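Local structure of nickel-dependent hydrogenase large subunit (Allochromatium vinosum, 3MYR) at residues 243-257 with 434-448. The protein is the large subunit of a membrane-bound [NiFe] hydrogenase, carrying the nickel-iron centre that oxidises molecular hydrogen, whose electrons go on to an acceptor. Sequence-based numbering, arbitrary orientation.
Sequences RNLIQSMRTFVDQVY and ALESKILVDAMQGWY
V441 lays its CG2 methyl against the backbone of R250, 3.5 Å from R250 CA, where the CA atoms of the two segments come nearest. M249 and V253 border the same valine, with M249 CB 4.0 Å from V441 CG2. Further along, I246 points its CD1 at Y448 CB (3.6 Å) and sets CG2 against M444 CB, and F204 of helix 203-209 touches I246, M249 and M444. The Y448 ring continues under R243, whose CA lies over one face, while the Y448 hydroxyl is hydrogen-bonded to the carbonyl of L239. Toward the other end, Y257 takes A434 CB over its ring face in a CH-pi contact, and S437 OG sits in the ring plane, 3.4 Å from Y257 CE2; that hydroxyl bonds to the carbonyl of R433.

Along one flank runs a salt-bridge network. K438 NZ binds D254 OD2 across the interface at 2.9 Å, approaching from the syn side but 26° out of the carboxylate plane, and also takes the syn lone pair of D442 OD2 in its own helix. The bend at chi2 (52°) turns the lysine chain toward D254. The same D442 oxygen receives weak, bent bonds from R250 NE (3.0 Å) and NH1, whereas OD1 bonds to Q404. K438 NZ stands over one face of the R250 guanidinium, a closeness of like charges that the two carboxylates probably offset. A methionine in place of K438 would probably leave D254 without its cross-helix mate and the two acidic groups less well balanced.

The axes of 243-257 and 434-448 pass 9.4 Å apart at 157°; they are parts of helices 236-265 and 426-456, an antiparallel pair in the helical part of the [NiFe] hydrogenase large subunit, with a largely apolar seam and a charged flank.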
# COMPACT_ATOMS: atom_id res chain seq x y z
N ARG B 243 21.08 -8.61 8.28
CA ARG B 243 21.24 -8.29 9.69
C ARG B 243 21.33 -6.78 9.95
O ARG B 243 20.76 -6.23 10.90
CB ARG B 243 22.50 -8.94 10.23
CG ARG B 243 22.66 -8.52 11.70
CD ARG B 243 24.10 -8.77 12.18
NE ARG B 243 24.18 -10.15 12.66
CZ ARG B 243 23.82 -10.55 13.88
NH1 ARG B 243 23.35 -9.69 14.79
NH2 ARG B 243 23.91 -11.84 14.18
N ASN B 244 22.13 -6.09 9.14
CA ASN B 244 22.26 -4.64 9.33
C ASN B 244 20.93 -3.90 9.12
O ASN B 244 20.63 -2.92 9.80
CB ASN B 244 23.35 -4.06 8.41
CG ASN B 244 24.77 -4.33 8.95
OD1 ASN B 244 24.94 -5.04 9.93
ND2 ASN B 244 25.77 -3.77 8.31
N LEU B 245 20.15 -4.35 8.13
CA LEU B 245 18.84 -3.67 7.88
C LEU B 245 17.89 -3.82 9.10
O LEU B 245 17.22 -2.87 9.46
CB LEU B 245 18.17 -4.24 6.60
CG LEU B 245 18.95 -3.85 5.35
CD1 LEU B 245 18.60 -4.85 4.15
CD2 LEU B 245 18.64 -2.31 5.04
N ILE B 246 17.91 -4.96 9.79
CA ILE B 246 17.00 -5.15 10.94
C ILE B 246 17.34 -4.19 12.08
O ILE B 246 16.48 -3.61 12.72
CB ILE B 246 17.12 -6.61 11.47
CG1 ILE B 246 16.45 -7.59 10.47
CG2 ILE B 246 16.46 -6.70 12.87
CD1 ILE B 246 16.70 -9.14 10.81
N GLN B 247 18.64 -4.01 12.30
CA GLN B 247 19.16 -3.05 13.24
C GLN B 247 18.77 -1.60 12.93
O GLN B 247 18.34 -0.87 13.88
CB GLN B 247 20.66 -3.18 13.29
CG GLN B 247 21.36 -2.38 14.32
CD GLN B 247 22.83 -2.88 14.41
OE1 GLN B 247 23.15 -4.09 14.13
NE2 GLN B 247 23.75 -1.94 14.71
N SER B 248 18.91 -1.14 11.68
CA SER B 248 18.37 0.19 11.41
C SER B 248 16.88 0.33 11.53
O SER B 248 16.41 1.41 11.85
CB SER B 248 18.89 0.91 10.16
OG SER B 248 19.11 -0.00 9.21
N MET B 249 16.12 -0.72 11.29
CA MET B 249 14.68 -0.70 11.59
C MET B 249 14.42 -0.50 13.06
O MET B 249 13.63 0.38 13.42
CB MET B 249 14.00 -1.98 11.12
CG MET B 249 13.95 -2.11 9.62
SD MET B 249 13.17 -3.72 9.32
CE MET B 249 14.07 -4.30 7.88
N ARG B 250 15.12 -1.29 13.91
CA ARG B 250 14.95 -1.20 15.34
C ARG B 250 15.26 0.22 15.84
O ARG B 250 14.53 0.79 16.66
CB ARG B 250 15.86 -2.17 16.12
CG ARG B 250 15.48 -2.27 17.61
CD ARG B 250 15.96 -3.66 18.15
NE ARG B 250 15.28 -4.10 19.39
CZ ARG B 250 15.61 -3.67 20.61
NH1 ARG B 250 14.97 -4.12 21.68
NH2 ARG B 250 16.57 -2.79 20.80
N THR B 251 16.38 0.76 15.40
CA THR B 251 16.82 2.04 15.90
C THR B 251 15.81 3.12 15.53
O THR B 251 15.50 3.98 16.34
CB THR B 251 18.18 2.42 15.25
OG1 THR B 251 19.09 1.43 15.66
CG2 THR B 251 18.74 3.78 15.81
N PHE B 252 15.30 3.09 14.29
CA PHE B 252 14.40 4.21 13.85
C PHE B 252 13.08 4.15 14.61
O PHE B 252 12.56 5.19 15.08
CB PHE B 252 14.18 4.22 12.35
CG PHE B 252 13.66 5.52 11.81
CD1 PHE B 252 12.27 5.74 11.69
CD2 PHE B 252 14.53 6.53 11.46
CE1 PHE B 252 11.79 7.02 11.22
CE2 PHE B 252 14.04 7.78 10.97
CZ PHE B 252 12.67 7.97 10.80
N VAL B 253 12.59 2.93 14.84
CA VAL B 253 11.33 2.78 15.62
C VAL B 253 11.53 3.23 17.06
O VAL B 253 10.74 4.05 17.58
CB VAL B 253 10.79 1.29 15.58
CG1 VAL B 253 9.60 1.06 16.54
CG2 VAL B 253 10.40 0.93 14.15
N ASP B 254 12.57 2.73 17.72
CA ASP B 254 12.78 3.04 19.13
C ASP B 254 13.04 4.54 19.35
O ASP B 254 12.70 5.06 20.37
CB ASP B 254 14.02 2.34 19.71
CG ASP B 254 13.81 0.89 19.97
OD1 ASP B 254 14.85 0.17 20.15
OD2 ASP B 254 12.64 0.46 19.92
N GLN B 255 13.83 5.15 18.48
CA GLN B 255 14.39 6.44 18.77
C GLN B 255 13.67 7.55 18.03
O GLN B 255 13.87 8.70 18.37
CB GLN B 255 15.88 6.49 18.32
CG GLN B 255 16.77 5.57 19.22
CD GLN B 255 18.27 5.80 19.04
OE1 GLN B 255 18.72 6.41 18.08
NE2 GLN B 255 19.04 5.29 19.95
N VAL B 256 12.99 7.26 16.92
CA VAL B 256 12.35 8.38 16.22
C VAL B 256 10.79 8.25 16.29
O VAL B 256 10.12 9.09 16.85
CB VAL B 256 12.83 8.50 14.74
CG1 VAL B 256 12.21 9.69 14.02
CG2 VAL B 256 14.40 8.55 14.65
N TYR B 257 10.25 7.19 15.70
CA TYR B 257 8.81 7.04 15.54
C TYR B 257 8.07 6.96 16.93
O TYR B 257 7.15 7.70 17.19
CB TYR B 257 8.58 5.76 14.74
CG TYR B 257 7.12 5.35 14.54
CD1 TYR B 257 6.08 6.29 14.56
CD2 TYR B 257 6.78 4.01 14.26
CE1 TYR B 257 4.75 5.90 14.35
CE2 TYR B 257 5.48 3.61 14.02
CZ TYR B 257 4.47 4.57 14.07
OH TYR B 257 3.15 4.15 13.85
N ALA B 434 1.93 2.62 16.51
CA ALA B 434 3.32 2.79 16.92
C ALA B 434 3.75 1.65 17.86
O ALA B 434 4.80 1.13 17.71
CB ALA B 434 3.51 4.14 17.63
N LEU B 435 2.94 1.30 18.86
CA LEU B 435 3.27 0.24 19.84
C LEU B 435 3.45 -1.11 19.15
O LEU B 435 4.36 -1.82 19.48
CB LEU B 435 2.19 0.07 20.92
CG LEU B 435 1.94 1.38 21.74
CD1 LEU B 435 0.91 1.15 22.85
CD2 LEU B 435 3.30 2.05 22.23
N GLU B 436 2.59 -1.45 18.20
CA GLU B 436 2.73 -2.78 17.58
C GLU B 436 3.96 -2.78 16.69
O GLU B 436 4.58 -3.83 16.51
CB GLU B 436 1.46 -3.21 16.82
CG GLU B 436 1.36 -2.59 15.42
CD GLU B 436 0.17 -3.16 14.63
OE1 GLU B 436 -0.04 -2.77 13.45
OE2 GLU B 436 -0.59 -3.99 15.22
N SER B 437 4.35 -1.62 16.16
CA SER B 437 5.69 -1.51 15.47
C SER B 437 6.87 -1.88 16.36
O SER B 437 7.81 -2.54 15.93
CB SER B 437 5.98 -0.11 14.93
OG SER B 437 4.94 0.24 14.04
N LYS B 438 6.82 -1.44 17.60
CA LYS B 438 7.86 -1.81 18.57
C LYS B 438 7.82 -3.33 18.84
O LYS B 438 8.86 -4.02 18.95
CB LYS B 438 7.64 -1.01 19.89
CG LYS B 438 8.51 -1.49 21.09
CD LYS B 438 10.04 -1.55 20.68
CE LYS B 438 10.95 -1.73 21.94
NZ LYS B 438 12.40 -1.94 21.44
N ILE B 439 6.63 -3.88 18.94
CA ILE B 439 6.56 -5.32 19.24
C ILE B 439 7.16 -6.09 18.04
O ILE B 439 7.88 -7.06 18.23
CB ILE B 439 5.10 -5.75 19.49
CG1 ILE B 439 4.61 -5.15 20.85
CG2 ILE B 439 4.97 -7.35 19.46
CD1 ILE B 439 3.15 -5.39 21.11
N LEU B 440 6.86 -5.66 16.81
CA LEU B 440 7.27 -6.42 15.62
C LEU B 440 8.76 -6.26 15.41
O LEU B 440 9.45 -7.18 14.98
CB LEU B 440 6.56 -5.91 14.38
CG LEU B 440 5.20 -6.56 14.28
CD1 LEU B 440 4.39 -5.89 13.23
CD2 LEU B 440 5.44 -7.98 13.84
N VAL B 441 9.26 -5.06 15.62
CA VAL B 441 10.67 -4.86 15.40
C VAL B 441 11.55 -5.68 16.38
O VAL B 441 12.50 -6.26 15.93
CB VAL B 441 11.10 -3.35 15.35
CG1 VAL B 441 11.44 -2.83 16.75
CG2 VAL B 441 12.21 -3.21 14.44
N ASP B 442 11.14 -5.85 17.63
CA ASP B 442 11.80 -6.75 18.56
C ASP B 442 11.68 -8.20 18.12
O ASP B 442 12.58 -8.93 18.34
CB ASP B 442 11.26 -6.64 20.00
CG ASP B 442 11.57 -5.27 20.64
OD1 ASP B 442 11.04 -4.97 21.75
OD2 ASP B 442 12.38 -4.50 20.05
N ALA B 443 10.57 -8.60 17.50
CA ALA B 443 10.43 -10.01 17.09
C ALA B 443 11.36 -10.42 15.91
O ALA B 443 11.64 -11.62 15.72
CB ALA B 443 8.99 -10.30 16.71
N MET B 444 11.74 -9.43 15.08
CA MET B 444 12.52 -9.66 13.87
C MET B 444 13.80 -10.39 14.19
O MET B 444 14.18 -11.22 13.41
CB MET B 444 12.90 -8.35 13.15
CG MET B 444 11.69 -7.55 12.57
SD MET B 444 11.06 -8.31 11.09
CE MET B 444 12.39 -7.81 9.91
N GLN B 445 14.49 -10.03 15.29
CA GLN B 445 15.76 -10.63 15.65
C GLN B 445 15.54 -12.13 15.91
O GLN B 445 16.33 -12.94 15.46
CB GLN B 445 16.46 -9.96 16.87
CG GLN B 445 18.00 -10.41 17.04
CD GLN B 445 18.89 -10.08 15.76
OE1 GLN B 445 19.69 -10.91 15.27
NE2 GLN B 445 18.71 -8.90 15.23
N GLY B 446 14.41 -12.51 16.50
CA GLY B 446 14.19 -13.91 16.86
C GLY B 446 14.03 -14.72 15.58
O GLY B 446 14.56 -15.82 15.45
N TRP B 447 13.35 -14.16 14.58
CA TRP B 447 13.11 -14.97 13.37
C TRP B 447 14.39 -15.06 12.54
O TRP B 447 14.69 -16.13 11.96
CB TRP B 447 12.01 -14.38 12.48
CG TRP B 447 10.70 -14.28 13.15
CD1 TRP B 447 10.01 -15.29 13.84
CD2 TRP B 447 9.80 -13.15 13.08
NE1 TRP B 447 8.78 -14.79 14.27
CE2 TRP B 447 8.63 -13.50 13.82
CE3 TRP B 447 9.86 -11.89 12.48
CZ2 TRP B 447 7.59 -12.61 14.02
CZ3 TRP B 447 8.80 -11.02 12.64
CH2 TRP B 447 7.67 -11.40 13.38
N TYR B 448 15.15 -13.97 12.50
CA TYR B 448 16.45 -13.97 11.82
C TYR B 448 17.41 -15.04 12.44
O TYR B 448 18.05 -15.87 11.70
CB TYR B 448 17.09 -12.58 11.87
CG TYR B 448 18.49 -12.55 11.24
CD1 TYR B 448 18.64 -12.38 9.88
CD2 TYR B 448 19.66 -12.68 12.03
CE1 TYR B 448 19.91 -12.37 9.28
CE2 TYR B 448 20.95 -12.65 11.46
CZ TYR B 448 21.05 -12.52 10.08
OH TYR B 448 22.28 -12.47 9.47